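Local structure of RIM-binding protein, isoform F (Drosophila melanogaster, 4Z8A) at residues Val35-Lys40 / Asp62-Leu67; Arg14-Tyr19 / Gly42-Val47; Asp54-Gly59 / Leu67-Phe72. The protein probably acts at the synaptic active zone and binds, through its third SH3 domain, a peptide derived from the calcium channel Cacophony. All coordinates share one frame; numbering follows the deposited sequence. Where two conformers were deposited one is given.

Contact 1: Val35-Lys40 / Asp62-Leu67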
ATOM      1  N   VAL A  35      10.242  -4.436  -5.994  1.00 11.99           N
ATOM      2  CA  VAL A  35       9.762  -4.427  -4.620  1.00 12.30           C
ATOM      3  C   VAL A  35       8.285  -4.080  -4.420  1.00 12.79           C
ATOM      4  O   VAL A  35       7.780  -4.273  -3.314  1.00 10.16           O
ATOM      5  CB  VAL A  35      10.612  -3.465  -3.735  1.00 16.46           C
ATOM      6  CG1 VAL A  35      12.137  -3.787  -3.853  1.00 15.98           C
ATOM      7  CG2 VAL A  35      10.323  -2.024  -4.070  1.00 13.75           C
ATOM      8  N   GLU A  36       7.606  -3.620  -5.475  1.00  8.14           N
ATOM      9  CA  GLU A  36       6.193  -3.206  -5.368  1.00 10.11           C
ATOM     10  C   GLU A  36       5.232  -4.259  -5.932  1.00 16.06           C
ATOM     11  O   GLU A  36       5.579  -5.051  -6.809  1.00 15.94           O
ATOM     12  CB  GLU A  36       5.978  -1.847  -6.062  1.00 10.32           C
ATOM     13  CG  GLU A  36       6.786  -0.749  -5.403  1.00 11.98           C
ATOM     14  CD  GLU A  36       6.646   0.616  -6.073  1.00 12.57           C
ATOM     15  OE1 GLU A  36       5.766   0.777  -6.933  1.00 11.97           O
ATOM     16  OE2 GLU A  36       7.460   1.497  -5.742  1.00 11.04           O
ATOM     17  N   LEU A  37       4.028  -4.273  -5.377  1.00 11.02           N
ATOM     18  CA  LEU A  37       2.996  -5.233  -5.724  1.00 15.74           C
ATOM     19  C   LEU A  37       2.025  -4.646  -6.757  1.00 18.22           C
ATOM     20  O   LEU A  37       1.673  -3.462  -6.681  1.00 22.68           O
ATOM     21  CB  LEU A  37       2.261  -5.644  -4.439  1.00 15.88           C
ATOM     22  CG  LEU A  37       1.288  -6.810  -4.361  1.00 26.60           C
ATOM     23  CD1 LEU A  37       1.971  -8.081  -4.789  1.00 26.13           C
ATOM     24  CD2 LEU A  37       0.812  -6.936  -2.916  1.00 20.20           C
ATOM     25  N   CYS A  38       1.643  -5.462  -7.741  1.00 15.22           N
ATOM     26  CA  CYS A  38       0.619  -5.097  -8.712  0.53 14.47           C
ATOM     27  C   CYS A  38      -0.783  -5.457  -8.190  1.00 13.36           C
ATOM     28  O   CYS A  38      -0.955  -6.496  -7.572  1.00 16.09           O
ATOM     29  CB  CYS A  38       0.904  -5.823 -10.029  0.53 20.70           C
ATOM     30  SG  CYS A  38      -0.089  -5.327 -11.425  0.53 27.22           S
ATOM     31  N   PHE A  39      -1.788  -4.612  -8.444  1.00 11.55           N
ATOM     32  CA  PHE A  39      -3.149  -4.975  -8.039  1.00 10.16           C
ATOM     33  C   PHE A  39      -4.205  -4.218  -8.833  1.00 12.95           C
ATOM     34  O   PHE A  39      -3.886  -3.271  -9.555  1.00 13.25           O
ATOM     35  CB  PHE A  39      -3.361  -4.742  -6.531  1.00 12.79           C
ATOM     36  CG  PHE A  39      -3.007  -3.346  -6.062  1.00 10.79           C
ATOM     37  CD1 PHE A  39      -3.930  -2.323  -6.130  1.00 10.95           C
ATOM     38  CD2 PHE A  39      -1.741  -3.069  -5.563  1.00 10.01           C
ATOM     39  CE1 PHE A  39      -3.610  -1.059  -5.694  1.00 13.43           C
ATOM     40  CE2 PHE A  39      -1.416  -1.825  -5.126  1.00 13.65           C
ATOM     41  CZ  PHE A  39      -2.358  -0.803  -5.194  1.00 13.09           C
ATOM     42  N   LYS A  40      -5.458  -4.652  -8.686  0.66 13.66           N
ATOM     43  CA  LYS A  40      -6.588  -4.065  -9.407  0.66 14.37           C
ATOM     44  C   LYS A  40      -7.649  -3.545  -8.451  0.66 12.23           C
ATOM     45  O   LYS A  40      -7.806  -4.036  -7.332  0.66 12.02           O
ATOM     46  CB  LYS A  40      -7.210  -5.093 -10.359  0.66 15.61           C
ATOM     47  CG  LYS A  40      -6.248  -5.583 -11.461  0.66 16.57           C
ATOM     48  CD  LYS A  40      -6.024  -4.523 -12.529  0.66 15.43           C
ATOM     49  CE  LYS A  40      -5.208  -5.084 -13.697  0.66 27.11           C
ATOM     50  NZ  LYS A  40      -5.183  -4.161 -14.860  0.66 32.56           N
ATOM     51  N   ASP A  62      -2.780 -12.642  -3.206  1.00 16.70           N
ATOM     52  CA  ASP A  62      -2.743 -13.881  -3.996  1.00 23.74           C
ATOM     53  C   ASP A  62      -1.351 -14.531  -4.067  1.00 20.35           C
ATOM     54  O   ASP A  62      -0.866 -14.881  -5.148  1.00 29.38           O
ATOM     55  CB  ASP A  62      -3.265 -13.626  -5.412  1.00 27.95           C
ATOM     56  CG  ASP A  62      -4.770 -13.332  -5.438  1.00 33.21           C
ATOM     57  OD1 ASP A  62      -5.523 -13.961  -4.652  1.00 33.17           O
ATOM     58  OD2 ASP A  62      -5.196 -12.484  -6.246  1.00 40.55           O
ATOM     59  N   GLY A  63      -0.713 -14.690  -2.916  1.00 17.27           N
ATOM     60  CA  GLY A  63       0.530 -15.437  -2.845  1.00 22.98           C
ATOM     61  C   GLY A  63       1.788 -14.625  -3.090  1.00 27.86           C
ATOM     62  O   GLY A  63       2.891 -15.141  -2.958  1.00 27.67           O
ATOM     63  N   VAL A  64       1.622 -13.357  -3.449  1.00 14.52           N
ATOM     64  CA  VAL A  64       2.747 -12.447  -3.708  1.00 21.54           C
ATOM     65  C   VAL A  64       2.799 -11.353  -2.639  1.00 20.84           C
ATOM     66  O   VAL A  64       1.757 -10.842  -2.244  1.00 14.83           O
ATOM     67  CB  VAL A  64       2.623 -11.784  -5.087  1.00 22.02           C
ATOM     68  CG1 VAL A  64       3.900 -11.055  -5.447  1.00 24.55           C
ATOM     69  CG2 VAL A  64       2.273 -12.809  -6.159  1.00 33.28           C
ATOM     70  N   ARG A  65       3.999 -11.019  -2.162  1.00 18.34           N
ATOM     71  CA  ARG A  65       4.189  -9.957  -1.178  1.00 17.70           C
ATOM     72  C   ARG A  65       5.000  -8.802  -1.759  1.00 19.73           C
ATOM     73  O   ARG A  65       5.898  -9.017  -2.565  1.00 17.81           O
ATOM     74  CB  ARG A  65       4.876 -10.509   0.069  1.00 26.06           C
ATOM     75  CG  ARG A  65       4.020 -11.532   0.760  1.00 30.33           C
ATOM     76  CD  ARG A  65       4.709 -12.221   1.902  1.00 37.53           C
ATOM     77  NE  ARG A  65       3.922 -13.389   2.287  1.00 44.55           N
ATOM     78  CZ  ARG A  65       2.980 -13.383   3.225  1.00 47.05           C
ATOM     79  NH1 ARG A  65       2.705 -12.270   3.899  1.00 34.52           N
ATOM     80  NH2 ARG A  65       2.314 -14.495   3.492  1.00 43.61           N
ATOM     81  N   GLY A  66       4.667  -7.576  -1.373  1.00 11.87           N
ATOM     82  CA  GLY A  66       5.432  -6.430  -1.833  1.00 11.21           C
ATOM     83  C   GLY A  66       4.856  -5.146  -1.306  1.00 12.13           C
ATOM     84  O   GLY A  66       3.766  -5.138  -0.726  1.00 12.35           O
ATOM     85  N   LEU A  67       5.564  -4.046  -1.560  1.00 11.09           N
ATOM     86  CA  LEU A  67       5.130  -2.746  -1.093  1.00  9.60           C
ATOM     87  C   LEU A  67       3.982  -2.211  -1.955  1.00 10.03           C
ATOM     88  O   LEU A  67       3.980  -2.356  -3.177  1.00 13.31           O
ATOM     89  CB  LEU A  67       6.309  -1.764  -1.103  1.00 13.56           C
ATOM     90  CG  LEU A  67       7.477  -2.117  -0.174  1.00 17.63           C
ATOM     91  CD1 LEU A  67       8.634  -1.141  -0.381  1.00 16.38           C
ATOM     92  CD2 LEU A  67       7.056  -2.128   1.287  1.00 17.27           C
TER
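Leu67 and Leu37 hold the two backbones together where, in this SH3 domain, the RT loop returns from its short helix and runs past the edge strand 64-69. Leu67 N donates to Val35 O at 2.8 Å, and Leu37 N donates to Leu67 O at 2.9 Å. Both polar backbone atoms of Leu67 are thus used in a single bridge that pairs it with Glu36, whose CA also directs a C-H to Leu67 O. The backbones pack closely here: Gly66 CA comes within 3.5 Å of Val35 O, and Glu36 CB lies 3.5 Å from Leu67 O.

The buried side chain of Leu37 has CG anti to the backbone N (chi1 -169°) and meets Val64, the two side chains crossing obliquely. Leu37 CB and CD2 also lie near Gly66 O. Val64 is exposed to solvent although Leu37 touches it tightly. The packing is looser at the other end, where Val35 and Leu67 lie side by side beside the bound peptide, with CG2 of Val35 4.2 Å from CD1 of Leu67. Basic side chains of the peptide pack on Val35 and Leu67, and one forms a salt bridge with the carboxylate of Glu36, which is also hydrogen-bonded to Tyr21, Ser27 and Asn29. At the Val64 end, the nearest approach is Leu37 CD1 to Val64 CG1, 3.6 Å.

Contact 2: Arg14-Tyr19 / Gly42-Val47; sequences RMIALY and GEIILV
Met15 and Val47 meet with CG of Met15 anti to its carbonyl carbon (chi1 -64°) and SD carried onward by an extended second torsion (chi2 -164°), while CG1 of Val47 is anti to the backbone N (chi1 164°), with CG2 beside that N. Met15 CG and SD both touch Val47 CG2, the sulfur at 3.9 Å, and the two side chains cross at a slant. Tyr57 of the next strand touches both residues, on the face of the sheet that also carries Ile45. CB and CG1 of Ile45, a residue modelled in two conformers, approach the carbonyl oxygen of Met15.

Between the side chains, Met15 and Ile45 form an antiparallel hydrogen-bonded pair. Ile45 N reaches Met15 O at 2.8 Å, and Met15 N reaches Ile45 O at 2.9 Å. This joins strand 12-16 to strand 44-48, neighbours in the antiparallel sheet of the SH3 fold, and the bonding continues at Ala17. There Ala17 N donates to Glu43 O at 2.9 Å, and Gly42 N donates to Ala17 O at 2.8 Å. The carboxylate of Glu43 turns elsewhere and accepts from Lys40 N.

Across the other face run Arg14, Ile16, Ile44 and Leu46. Ile44 is modelled in two conformers, and in one of them Ile16 and Ile44 lie side by side, pointing the same way, their CG1 atoms 4.2 Å apart. In that conformer the second branch of Ile44, CG2, turns instead to Arg14 and meets its CB at 3.7 Å, while the guanidinium of Arg14 leads away from the strand. Ile16 also packs against an apolar side chain of the bound peptide.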
ATOM      1  N   ARG A  14      -6.957  -5.383   6.662  1.00 12.47           N
ATOM      2  CA  ARG A  14      -7.288  -5.623   5.269  1.00 11.52           C
ATOM      3  C   ARG A  14      -7.681  -4.290   4.636  1.00 12.80           C
ATOM      4  O   ARG A  14      -8.423  -3.484   5.220  1.00 13.69           O
ATOM      5  CB  ARG A  14      -8.375  -6.708   5.121  1.00 17.97           C
ATOM      6  CG  ARG A  14      -9.752  -6.398   5.592  1.00 17.40           C
ATOM      7  CD  ARG A  14     -10.703  -7.642   5.395  1.00 13.54           C
ATOM      8  NE  ARG A  14     -10.479  -8.709   6.376  1.00 12.69           N
ATOM      9  CZ  ARG A  14     -11.345  -9.058   7.330  1.00 15.78           C
ATOM     10  NH1 ARG A  14     -12.518  -8.429   7.449  1.00 14.33           N
ATOM     11  NH2 ARG A  14     -11.049 -10.039   8.175  1.00 15.31           N
ATOM     12  N   MET A  15      -7.130  -4.043   3.456  1.00 12.47           N
ATOM     13  CA  MET A  15      -7.328  -2.770   2.785  1.00 12.13           C
ATOM     14  C   MET A  15      -7.789  -2.960   1.349  1.00 14.12           C
ATOM     15  O   MET A  15      -7.184  -3.709   0.587  1.00 14.24           O
ATOM     16  CB  MET A  15      -6.039  -1.954   2.815  1.00 11.30           C
ATOM     17  CG  MET A  15      -5.605  -1.570   4.222  1.00 11.87           C
ATOM     18  SD  MET A  15      -4.378  -0.253   4.271  1.00 19.48           S
ATOM     19  CE  MET A  15      -5.426   1.165   3.878  1.00 17.41           C
ATOM     20  N   ILE A  16      -8.854  -2.262   0.991  1.00 10.02           N
ATOM     21  CA  ILE A  16      -9.438  -2.326  -0.335  1.00  8.82           C
ATOM     22  C   ILE A  16      -8.707  -1.404  -1.323  1.00 10.93           C
ATOM     23  O   ILE A  16      -8.547  -0.195  -1.076  1.00 10.43           O
ATOM     24  CB  ILE A  16     -10.928  -1.897  -0.296  1.00 12.18           C
ATOM     25  CG1 ILE A  16     -11.709  -2.719   0.727  1.00 14.53           C
ATOM     26  CG2 ILE A  16     -11.559  -2.018  -1.661  1.00 11.45           C
ATOM     27  CD1 ILE A  16     -13.083  -2.080   1.036  1.00 14.95           C
ATOM     28  N   ALA A  17      -8.300  -1.967  -2.454  1.00 12.47           N
ATOM     29  CA  ALA A  17      -7.724  -1.174  -3.536  1.00  9.05           C
ATOM     30  C   ALA A  17      -8.811  -0.410  -4.252  1.00  8.72           C
ATOM     31  O   ALA A  17      -9.784  -0.996  -4.689  1.00 10.29           O
ATOM     32  CB  ALA A  17      -6.962  -2.089  -4.528  1.00 12.53           C
ATOM     33  N   LEU A  18      -8.638   0.913  -4.361  1.00  9.76           N
ATOM     34  CA  LEU A  18      -9.618   1.777  -5.011  1.00 10.89           C
ATOM     35  C   LEU A  18      -9.275   2.120  -6.452  1.00 11.67           C
ATOM     36  O   LEU A  18     -10.118   2.642  -7.196  1.00 12.43           O
ATOM     37  CB  LEU A  18      -9.769   3.087  -4.208  1.00 11.65           C
ATOM     38  CG  LEU A  18     -10.370   2.868  -2.815  1.00 11.04           C
ATOM     39  CD1 LEU A  18     -10.450   4.200  -2.064  1.00 14.28           C
ATOM     40  CD2 LEU A  18     -11.771   2.244  -2.909  1.00 15.19           C
ATOM     41  N   TYR A  19      -8.038   1.814  -6.849  1.00 14.61           N
ATOM     42  CA  TYR A  19      -7.527   2.142  -8.175  1.00 12.32           C
ATOM     43  C   TYR A  19      -6.565   1.056  -8.627  1.00 11.61           C
ATOM     44  O   TYR A  19      -5.888   0.454  -7.783  1.00 13.29           O
ATOM     45  CB  TYR A  19      -6.788   3.493  -8.156  1.00 13.68           C
ATOM     46  CG  TYR A  19      -7.673   4.617  -7.685  1.00  9.68           C
ATOM     47  CD1 TYR A  19      -8.498   5.301  -8.582  1.00  9.82           C
ATOM     48  CD2 TYR A  19      -7.722   4.973  -6.346  1.00 12.27           C
ATOM     49  CE1 TYR A  19      -9.353   6.341  -8.142  1.00 10.65           C
ATOM     50  CE2 TYR A  19      -8.570   5.998  -5.907  1.00 12.12           C
ATOM     51  CZ  TYR A  19      -9.367   6.677  -6.809  1.00 14.48           C
ATOM     52  OH  TYR A  19     -10.191   7.684  -6.334  1.00 14.97           O
ATOM     53  N   GLY A  42     -10.756  -3.031  -6.293  1.00 12.70           N
ATOM     54  CA  GLY A  42     -11.657  -4.032  -5.711  1.00 10.48           C
ATOM     55  C   GLY A  42     -10.941  -5.202  -5.054  1.00 11.32           C
ATOM     56  O   GLY A  42     -11.554  -5.933  -4.273  1.00 14.08           O
ATOM     57  N   GLU A  43      -9.649  -5.397  -5.357  1.00 12.85           N
ATOM     58  CA  GLU A  43      -8.914  -6.462  -4.674  1.00 10.46           C
ATOM     59  C   GLU A  43      -8.579  -6.022  -3.270  1.00 13.13           C
ATOM     60  O   GLU A  43      -8.408  -4.840  -3.019  1.00 14.92           O
ATOM     61  CB  GLU A  43      -7.619  -6.832  -5.412  1.00  9.53           C
ATOM     62  CG  GLU A  43      -7.869  -7.396  -6.780  1.00 12.30           C
ATOM     63  CD  GLU A  43      -6.642  -8.044  -7.358  1.00 15.98           C
ATOM     64  OE1 GLU A  43      -5.764  -7.322  -7.843  1.00 15.03           O
ATOM     65  OE2 GLU A  43      -6.551  -9.283  -7.307  1.00 23.78           O
ATOM     66  N   ILE A  44      -8.466  -6.978  -2.362  1.00 11.97           N
ATOM     67  CA  ILE A  44      -8.130  -6.644  -0.985  0.71 11.42           C
ATOM     68  C   ILE A  44      -6.724  -7.120  -0.622  1.00 14.16           C
ATOM     69  O   ILE A  44      -6.362  -8.271  -0.830  1.00 12.82           O
ATOM     70  CB  ILE A  44      -9.167  -7.225  -0.004  0.71 17.10           C
ATOM     71  CG1 ILE A  44     -10.521  -6.575  -0.277  0.71 11.80           C
ATOM     72  CG2 ILE A  44      -8.746  -6.966   1.429  0.71 11.59           C
ATOM     73  CD1 ILE A  44     -11.632  -7.067   0.624  0.71 11.37           C
ATOM     74  N   ILE A  45      -5.946  -6.184  -0.086  1.00  9.34           N
ATOM     75  CA  ILE A  45      -4.553  -6.400   0.291  0.57 11.67           C
ATOM     76  C   ILE A  45      -4.450  -6.606   1.788  1.00 12.58           C
ATOM     77  O   ILE A  45      -4.988  -5.813   2.546  1.00 12.31           O
ATOM     78  CB  ILE A  45      -3.665  -5.182  -0.084  0.57 12.18           C
ATOM     79  CG1 ILE A  45      -3.997  -4.668  -1.494  0.57 12.78           C
ATOM     80  CG2 ILE A  45      -2.172  -5.489   0.128  0.57 12.81           C
ATOM     81  CD1 ILE A  45      -3.745  -5.639  -2.600  0.57 13.08           C
ATOM     82  N   LEU A  46      -3.776  -7.670   2.220  1.00  8.84           N
ATOM     83  CA  LEU A  46      -3.464  -7.800   3.648  1.00 11.46           C
ATOM     84  C   LEU A  46      -2.219  -6.985   3.941  1.00 14.03           C
ATOM     85  O   LEU A  46      -1.173  -7.220   3.337  1.00 14.51           O
ATOM     86  CB  LEU A  46      -3.232  -9.263   4.048  1.00 10.58           C
ATOM     87  CG  LEU A  46      -4.470 -10.157   4.108  1.00 10.46           C
ATOM     88  CD1 LEU A  46      -4.063 -11.609   4.237  1.00 13.29           C
ATOM     89  CD2 LEU A  46      -5.359  -9.750   5.278  1.00 11.45           C
ATOM     90  N   VAL A  47      -2.321  -6.044   4.876  1.00 10.44           N
ATOM     91  CA  VAL A  47      -1.240  -5.117   5.170  1.00 14.43           C
ATOM     92  C   VAL A  47      -0.640  -5.420   6.548  1.00 13.81           C
ATOM     93  O   VAL A  47      -1.360  -5.570   7.524  1.00 13.88           O
ATOM     94  CB  VAL A  47      -1.761  -3.663   5.105  1.00 19.54           C
ATOM     95  CG1 VAL A  47      -0.801  -2.727   5.768  1.00 20.76           C
ATOM     96  CG2 VAL A  47      -2.042  -3.282   3.643  1.00 18.36           C
TER

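Contact 3: Asp54-Gly59 / Leu67-Phe72; sequences DGFYMG and LVPSNF
The beta hairpin of strands 56-61 and 64-69 is joined at its open end to the 3-10 turn 70-72 of the SH3 fold. Tyr57 and Val68 form the hydrogen-bonded pair, with Tyr57 N to Val68 O and Val68 N to Tyr57 O both at 2.9 Å. Beyond it, Gly55 O is gripped twice by Ser70. The hydroxyl OG approaches on a lone pair at 2.8 Å, and the backbone N comes from nearer the carbonyl axis at 3.1 Å. The hydroxyl gets there because OG sits between the backbone N and the carbonyl carbon (chi1 59°).

Ser70 CB lies 3.4 Å from Tyr57 CE2, while Val68 CG2 comes to the edge of the tyrosine ring. On the other face of the hairpin, Phe56 CE2 rests 3.8 Å from Pro69 CB, and the phenylalanine ring lies obliquely to the backbone joining Val68 to Pro69. Met58, bent at chi2 and chi3, brings CE to Leu67 CD2 at 3.7 Å, the two side chains crossing at about a right angle.

A basic side chain of the bound peptide makes a cation-pi contact with Phe56, and Asn71 ND2 hydrogen-bonds to the peptide. Met58 is hydrogen-bonded, backbone to backbone, to Tyr48 of the flanking strand 44-48, while Leu37 packs on Val68 and Phe72 is backbone hydrogen-bonded to Leu18 near the end of strand 12-16.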
ATOM      1  N   ASP A  54       8.034   6.448   3.522  1.00 12.16           N
ATOM      2  CA  ASP A  54       7.746   6.933   2.174  1.00 12.01           C
ATOM      3  C   ASP A  54       6.278   6.819   1.809  1.00 17.42           C
ATOM      4  O   ASP A  54       5.856   7.279   0.749  1.00 18.05           O
ATOM      5  CB  ASP A  54       8.576   6.170   1.144  1.00 15.63           C
ATOM      6  CG  ASP A  54      10.065   6.292   1.398  1.00 17.67           C
ATOM      7  OD1 ASP A  54      10.529   7.408   1.720  1.00 21.68           O
ATOM      8  OD2 ASP A  54      10.757   5.271   1.274  1.00 18.07           O
ATOM      9  N   GLY A  55       5.499   6.192   2.682  1.00 13.51           N
ATOM     10  CA  GLY A  55       4.088   6.029   2.416  1.00 11.36           C
ATOM     11  C   GLY A  55       3.630   4.673   1.917  1.00 13.19           C
ATOM     12  O   GLY A  55       2.472   4.517   1.527  1.00 12.77           O
ATOM     13  N   PHE A  56       4.513   3.679   1.924  1.00 10.60           N
ATOM     14  CA  PHE A  56       4.151   2.353   1.420  1.00 10.60           C
ATOM     15  C   PHE A  56       3.862   1.359   2.538  1.00 14.10           C
ATOM     16  O   PHE A  56       4.501   1.402   3.591  1.00 12.23           O
ATOM     17  CB  PHE A  56       5.278   1.786   0.527  1.00 12.21           C
ATOM     18  CG  PHE A  56       5.372   2.473  -0.814  1.00 12.73           C
ATOM     19  CD1 PHE A  56       5.994   3.698  -0.927  1.00 10.31           C
ATOM     20  CD2 PHE A  56       4.785   1.917  -1.938  1.00 11.27           C
ATOM     21  CE1 PHE A  56       6.043   4.350  -2.143  1.00 12.15           C
ATOM     22  CE2 PHE A  56       4.853   2.542  -3.162  1.00 13.06           C
ATOM     23  CZ  PHE A  56       5.466   3.785  -3.256  1.00  9.82           C
ATOM     24  N   TYR A  57       2.901   0.468   2.303  1.00 11.85           N
ATOM     25  CA  TYR A  57       2.657  -0.645   3.233  1.00 12.67           C
ATOM     26  C   TYR A  57       3.318  -1.896   2.706  1.00 10.56           C
ATOM     27  O   TYR A  57       3.344  -2.090   1.505  1.00 12.06           O
ATOM     28  CB  TYR A  57       1.178  -0.955   3.378  1.00 10.62           C
ATOM     29  CG  TYR A  57       0.338   0.149   4.003  1.00 13.11           C
ATOM     30  CD1 TYR A  57       0.448   0.448   5.349  1.00 17.67           C
ATOM     31  CD2 TYR A  57      -0.596   0.845   3.250  1.00 12.60           C
ATOM     32  CE1 TYR A  57      -0.341   1.440   5.933  1.00 16.46           C
ATOM     33  CE2 TYR A  57      -1.374   1.838   3.824  1.00 12.40           C
ATOM     34  CZ  TYR A  57      -1.231   2.133   5.160  1.00 15.51           C
ATOM     35  OH  TYR A  57      -2.023   3.111   5.738  1.00 17.62           O
ATOM     36  N   MET A  58       3.757  -2.781   3.595  1.00 10.50           N
ATOM     37  CA  MET A  58       4.079  -4.151   3.165  1.00 14.54           C
ATOM     38  C   MET A  58       2.781  -4.939   3.033  1.00 12.36           C
ATOM     39  O   MET A  58       2.054  -5.062   4.001  1.00 14.40           O
ATOM     40  CB  MET A  58       4.998  -4.849   4.152  1.00 15.34           C
ATOM     41  CG  MET A  58       5.221  -6.340   3.805  1.00 20.26           C
ATOM     42  SD  MET A  58       5.986  -6.601   2.175  1.00 26.79           S
ATOM     43  CE  MET A  58       7.506  -5.659   2.335  1.00 26.45           C
ATOM     44  N   GLY A  59       2.488  -5.454   1.841  1.00 12.43           N
ATOM     45  CA  GLY A  59       1.227  -6.128   1.602  1.00 13.18           C
ATOM     46  C   GLY A  59       1.375  -7.521   1.014  1.00 15.49           C
ATOM     47  O   GLY A  59       2.430  -7.889   0.504  1.00 13.22           O
ATOM     48  N   LEU A  67       5.564  -4.046  -1.560  1.00 11.09           N
ATOM     49  CA  LEU A  67       5.130  -2.746  -1.093  1.00  9.60           C
ATOM     50  C   LEU A  67       3.982  -2.211  -1.955  1.00 10.03           C
ATOM     51  O   LEU A  67       3.980  -2.356  -3.177  1.00 13.31           O
ATOM     52  CB  LEU A  67       6.309  -1.764  -1.103  1.00 13.56           C
ATOM     53  CG  LEU A  67       7.477  -2.117  -0.174  1.00 17.63           C
ATOM     54  CD1 LEU A  67       8.634  -1.141  -0.381  1.00 16.38           C
ATOM     55  CD2 LEU A  67       7.056  -2.128   1.287  1.00 17.27           C
ATOM     56  N   VAL A  68       3.018  -1.577  -1.292  1.00 11.22           N
ATOM     57  CA  VAL A  68       1.863  -0.980  -1.965  1.00 10.05           C
ATOM     58  C   VAL A  68       1.694   0.487  -1.548  1.00 11.75           C
ATOM     59  O   VAL A  68       1.881   0.840  -0.385  1.00 11.31           O
ATOM     60  CB  VAL A  68       0.573  -1.774  -1.661  1.00 18.26           C
ATOM     61  CG1 VAL A  68       0.721  -3.206  -2.116  1.00 13.90           C
ATOM     62  CG2 VAL A  68       0.268  -1.746  -0.193  1.00 17.70           C
ATOM     63  N   PRO A  69       1.376   1.358  -2.513  1.00 13.09           N
ATOM     64  CA  PRO A  69       1.213   2.790  -2.212  1.00 10.53           C
ATOM     65  C   PRO A  69      -0.072   3.072  -1.423  1.00 11.38           C
ATOM     66  O   PRO A  69      -1.157   2.744  -1.883  1.00 12.72           O
ATOM     67  CB  PRO A  69       1.137   3.443  -3.602  1.00 12.75           C
ATOM     68  CG  PRO A  69       0.589   2.406  -4.489  1.00 13.49           C
ATOM     69  CD  PRO A  69       1.083   1.045  -3.923  1.00 14.93           C
ATOM     70  N   SER A  70       0.068   3.675  -0.250  1.00  9.73           N
ATOM     71  CA  SER A  70      -1.073   3.886   0.639  1.00 12.79           C
ATOM     72  C   SER A  70      -2.177   4.702  -0.023  1.00 12.67           C
ATOM     73  O   SER A  70      -3.350   4.533   0.292  1.00 10.23           O
ATOM     74  CB  SER A  70      -0.608   4.572   1.921  1.00 12.55           C
ATOM     75  OG  SER A  70       0.009   5.827   1.629  1.00 11.55           O
ATOM     76  N   ASN A  71      -1.808   5.576  -0.962  1.00 10.56           N
ATOM     77  CA  ASN A  71      -2.773   6.490  -1.526  1.00 12.78           C
ATOM     78  C   ASN A  71      -3.643   5.849  -2.600  1.00 10.73           C
ATOM     79  O   ASN A  71      -4.530   6.498  -3.112  1.00 10.97           O
ATOM     80  CB  ASN A  71      -2.092   7.778  -2.039  1.00 12.54           C
ATOM     81  CG  ASN A  71      -0.995   7.533  -3.058  1.00 12.61           C
ATOM     82  OD1 ASN A  71      -0.411   6.457  -3.127  1.00 12.54           O
ATOM     83  ND2 ASN A  71      -0.694   8.568  -3.857  1.00 11.60           N
ATOM     84  N   PHE A  72      -3.435   4.559  -2.888  1.00  9.90           N
ATOM     85  CA  PHE A  72      -4.289   3.853  -3.828  1.00  9.46           C
ATOM     86  C   PHE A  72      -5.336   2.992  -3.108  1.00  8.66           C
ATOM     87  O   PHE A  72      -6.158   2.353  -3.752  1.00 10.20           O
ATOM     88  CB  PHE A  72      -3.455   2.968  -4.770  1.00  9.34           C
ATOM     89  CG  PHE A  72      -2.927   3.703  -5.975  1.00  8.84           C
ATOM     90  CD1 PHE A  72      -2.059   4.762  -5.815  1.00 11.40           C
ATOM     91  CD2 PHE A  72      -3.280   3.303  -7.255  1.00 10.65           C
ATOM     92  CE1 PHE A  72      -1.574   5.464  -6.919  1.00  9.64           C
ATOM     93  CE2 PHE A  72      -2.789   3.983  -8.367  1.00 13.36           C
ATOM     94  CZ  PHE A  72      -1.941   5.069  -8.195  1.00 13.99           C
TER

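The three contacts lie within one SH3 domain, their centres 10 to 11 Å apart, and all reach the antiparallel sheet ordered 12-16, 44-48, 56-61, 64-69. Contact 2 joins the first two strands and contact 3 the last two, while contact 1 lays the loop after helix 32-35 on the outer strand and shares Leu67 with contact 3. Along the chain the segments of contact 1 alternate with those of each of the others, whereas contact 2 closes before contact 3 opens. Phe39 packs on Ala17, and Met15 and Val47 on Tyr57, so the three contacts touch one another. Each contact also supplies residues that touch the bound peptide, so its binding surface is assembled from distant parts of the sequence.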